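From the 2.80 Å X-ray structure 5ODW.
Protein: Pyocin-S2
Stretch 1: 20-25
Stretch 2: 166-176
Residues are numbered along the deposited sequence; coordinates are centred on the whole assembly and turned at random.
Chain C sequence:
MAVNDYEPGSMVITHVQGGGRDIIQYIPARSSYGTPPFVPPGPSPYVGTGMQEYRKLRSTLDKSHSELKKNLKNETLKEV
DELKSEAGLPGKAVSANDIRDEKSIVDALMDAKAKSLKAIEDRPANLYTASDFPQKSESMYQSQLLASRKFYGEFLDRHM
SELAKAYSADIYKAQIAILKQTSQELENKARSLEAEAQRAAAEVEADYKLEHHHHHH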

# COMPACT_ATOMS: atom_id res chain seq x y z
N GLY C 20 -47.64 15.27 14.42
CA GLY C 20 -47.23 13.88 14.31
C GLY C 20 -45.72 13.77 14.40
O GLY C 20 -45.19 12.87 15.05
N ARG C 21 -45.03 14.70 13.75
CA ARG C 21 -43.58 14.76 13.78
C ARG C 21 -43.10 15.11 15.18
O ARG C 21 -43.70 15.92 15.87
CB ARG C 21 -43.07 15.80 12.79
CG ARG C 21 -43.88 15.89 11.51
CD ARG C 21 -43.12 16.65 10.43
NE ARG C 21 -43.86 16.69 9.17
CZ ARG C 21 -43.36 17.13 8.02
NH1 ARG C 21 -42.11 17.57 7.97
NH2 ARG C 21 -44.10 17.13 6.93
N ASP C 22 -42.00 14.48 15.57
CA ASP C 22 -41.36 14.69 16.89
C ASP C 22 -41.18 16.18 17.22
O ASP C 22 -40.88 16.95 16.31
CB ASP C 22 -40.00 13.96 16.96
CG ASP C 22 -40.07 12.45 17.14
OD1 ASP C 22 -41.20 11.91 17.29
OD2 ASP C 22 -38.99 11.81 17.17
N ILE C 23 -41.39 16.57 18.52
CA ILE C 23 -41.28 17.97 19.01
C ILE C 23 -39.96 18.64 18.54
O ILE C 23 -40.00 19.78 18.07
CB ILE C 23 -41.54 18.10 20.54
CG1 ILE C 23 -41.92 19.56 20.92
CG2 ILE C 23 -40.40 17.56 21.40
CD1 ILE C 23 -42.89 19.69 22.07
N ILE C 24 -38.83 17.90 18.59
CA ILE C 24 -37.53 18.33 18.10
C ILE C 24 -37.22 17.43 16.89
O ILE C 24 -37.04 16.22 17.05
CB ILE C 24 -36.45 18.26 19.21
CG1 ILE C 24 -36.87 19.10 20.44
CG2 ILE C 24 -35.09 18.72 18.67
CD1 ILE C 24 -36.39 18.60 21.75
N GLN C 25 -37.20 18.03 15.68
CA GLN C 25 -36.97 17.32 14.42
C GLN C 25 -35.64 17.67 13.72
O GLN C 25 -35.31 18.85 13.60
CB GLN C 25 -38.17 17.56 13.46
CG GLN C 25 -38.12 16.75 12.16
CD GLN C 25 -39.36 16.87 11.32
OE1 GLN C 25 -40.35 17.49 11.72
NE2 GLN C 25 -39.30 16.35 10.10
N ALA C 166 -34.26 11.36 21.14
CA ALA C 166 -33.84 11.28 22.55
C ALA C 166 -34.34 12.49 23.37
O ALA C 166 -34.90 12.33 24.46
CB ALA C 166 -32.32 11.19 22.62
N TYR C 167 -34.13 13.69 22.83
CA TYR C 167 -34.55 14.94 23.42
C TYR C 167 -36.06 15.10 23.33
O TYR C 167 -36.64 15.74 24.20
CB TYR C 167 -33.80 16.14 22.79
CG TYR C 167 -32.33 16.23 23.13
CD1 TYR C 167 -31.85 15.81 24.38
CD2 TYR C 167 -31.41 16.77 22.24
CE1 TYR C 167 -30.49 15.88 24.69
CE2 TYR C 167 -30.05 16.85 22.55
CZ TYR C 167 -29.60 16.41 23.78
OH TYR C 167 -28.28 16.47 24.10
N SER C 168 -36.72 14.52 22.28
CA SER C 168 -38.18 14.58 22.14
C SER C 168 -38.81 13.67 23.19
O SER C 168 -39.80 14.05 23.79
CB SER C 168 -38.63 14.18 20.74
OG SER C 168 -38.33 15.22 19.83
N ALA C 169 -38.19 12.51 23.46
CA ALA C 169 -38.64 11.57 24.48
C ALA C 169 -38.49 12.15 25.88
O ALA C 169 -39.31 11.85 26.73
CB ALA C 169 -37.87 10.26 24.38
N ASP C 170 -37.47 12.97 26.12
CA ASP C 170 -37.28 13.60 27.43
C ASP C 170 -38.44 14.60 27.70
O ASP C 170 -39.09 14.55 28.75
CB ASP C 170 -35.89 14.28 27.52
CG ASP C 170 -35.51 14.75 28.92
OD1 ASP C 170 -35.51 13.91 29.86
OD2 ASP C 170 -35.20 15.95 29.09
N ILE C 171 -38.71 15.47 26.70
CA ILE C 171 -39.76 16.48 26.69
C ILE C 171 -41.16 15.82 26.85
O ILE C 171 -41.87 16.16 27.80
CB ILE C 171 -39.63 17.38 25.41
CG1 ILE C 171 -38.27 18.17 25.36
CG2 ILE C 171 -40.82 18.32 25.24
CD1 ILE C 171 -37.88 19.05 26.60
N TYR C 172 -41.52 14.87 25.95
CA TYR C 172 -42.79 14.12 25.98
C TYR C 172 -43.07 13.49 27.36
O TYR C 172 -44.18 13.64 27.85
CB TYR C 172 -42.82 13.02 24.90
CG TYR C 172 -42.95 13.45 23.45
CD1 TYR C 172 -43.94 14.35 23.07
CD2 TYR C 172 -42.23 12.82 22.45
CE1 TYR C 172 -44.13 14.69 21.72
CE2 TYR C 172 -42.40 13.15 21.10
CZ TYR C 172 -43.35 14.09 20.75
OH TYR C 172 -43.53 14.40 19.42
N LYS C 173 -42.05 12.82 27.99
CA LYS C 173 -42.13 12.20 29.32
C LYS C 173 -42.53 13.23 30.38
O LYS C 173 -43.36 12.93 31.24
CB LYS C 173 -40.77 11.58 29.73
CG LYS C 173 -40.71 10.05 29.83
CD LYS C 173 -39.31 9.58 30.26
CE LYS C 173 -39.00 8.12 29.98
NZ LYS C 173 -37.54 7.88 29.83
N ALA C 174 -41.94 14.45 30.32
CA ALA C 174 -42.18 15.57 31.23
C ALA C 174 -43.53 16.26 30.97
O ALA C 174 -44.17 16.72 31.92
CB ALA C 174 -41.06 16.58 31.11
N GLN C 175 -43.94 16.35 29.68
CA GLN C 175 -45.21 16.95 29.25
C GLN C 175 -46.41 16.16 29.77
O GLN C 175 -47.41 16.77 30.14
CB GLN C 175 -45.29 17.09 27.73
CG GLN C 175 -44.53 18.31 27.20
CD GLN C 175 -44.72 18.54 25.73
OE1 GLN C 175 -45.13 19.61 25.30
NE2 GLN C 175 -44.38 17.56 24.91
N ILE C 176 -46.29 14.81 29.82
CA ILE C 176 -47.33 13.91 30.34
C ILE C 176 -47.52 14.18 31.85
O ILE C 176 -48.67 14.23 32.30
CB ILE C 176 -47.05 12.41 29.99
CG1 ILE C 176 -47.06 12.20 28.46
CG2 ILE C 176 -48.10 11.49 30.65
CD1 ILE C 176 -46.37 11.02 27.97

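Residues 20-25 of Pyocin-S2 pack against one side of a helix, residues 166-176, that lies at least 143 positions further along the same chain wherever the two touch. The contact is small, burying 371 Å² over both sides, and it is built mainly round Ile23, Ser168 and Ile24. The helix is regular through the stretch, with backbone hydrogen bonds from Asp170 N to Ala166 O through to Ile176 N to Tyr172 O. Its own amides and carbonyls are thus largely paired with each other, and it meets the incoming segment with side chains.

Ile23 gives up the most surface, 88 Å². Its CA-to-CB bond points toward the helix, and with chi1 in the t well its CG2 lies 3.9 Å from CG2 of Ile171 and 3.5 Å from OG of Ser168. CD1 extends along the helix toward the buried side chain of Gln175. CB of Ile23 also packs 4.4 Å from CZ of Tyr172, so the branched side chain meets a mixed surface, with the hydrocarbon of Ile171 and the ring of Tyr172 beside the hydroxyl of Ser168 and the side chain of Gln175. A beta-branched hydrocarbon suits this buried place, where it fills space and asks for no polar partner.

Ser168, covering 62 Å², supplies the best-formed polar link. The backbone N of Ile24 donates to Ser168 OG at 3.0 Å, with an angle of 160° at the hydrogen. The short side chain, chi1 in the m well, sets its hydroxyl close to the helix, and the segment can come in tightly: CA of Ile24 and CA of Ser168 are 5.6 Å apart, the closest such pair across the contact. The same OG touches carbon as well, 3.6 Å from CB of Asp22, so it is both an acceptor and part of the packing surface. It is also hydrogen-bonded to a residue just outside the stretches.

Ile24, where the strand begins, covers 57 Å² and likewise directs its CB toward the helix. Its CD1 lies 3.7 Å from CB of Tyr167 and 4.1 Å from CG1 of Ile171. Tyr167 therefore contributes the base of its side chain, while its ring leads away and its hydroxyl is hydrogen-bonded elsewhere in the structure. Ile171 serves both isoleucines, with CG2 meeting Ile23 and CG1 meeting Ile24.

Tyr172 adds a second polar link, one turn along from Ser168. Its CA-to-CB bond points sideways, but the long side chain brings its end nearer, and Ile23 N donates to Tyr172 OH at 3.2 Å; the angle of 133° makes this bond weak. Two successive amides, those of Ile23 and Ile24, are thus each met by a helix hydroxyl. The Tyr172 OH also lies 3.3 Å from CA of Asp22, whose OD1 sits at the ring edge, 4.0 Å from that OH. Beyond this the contact fades: Arg21 turns its CB away into an exposed position, and Gln25, next in the strand, also points away.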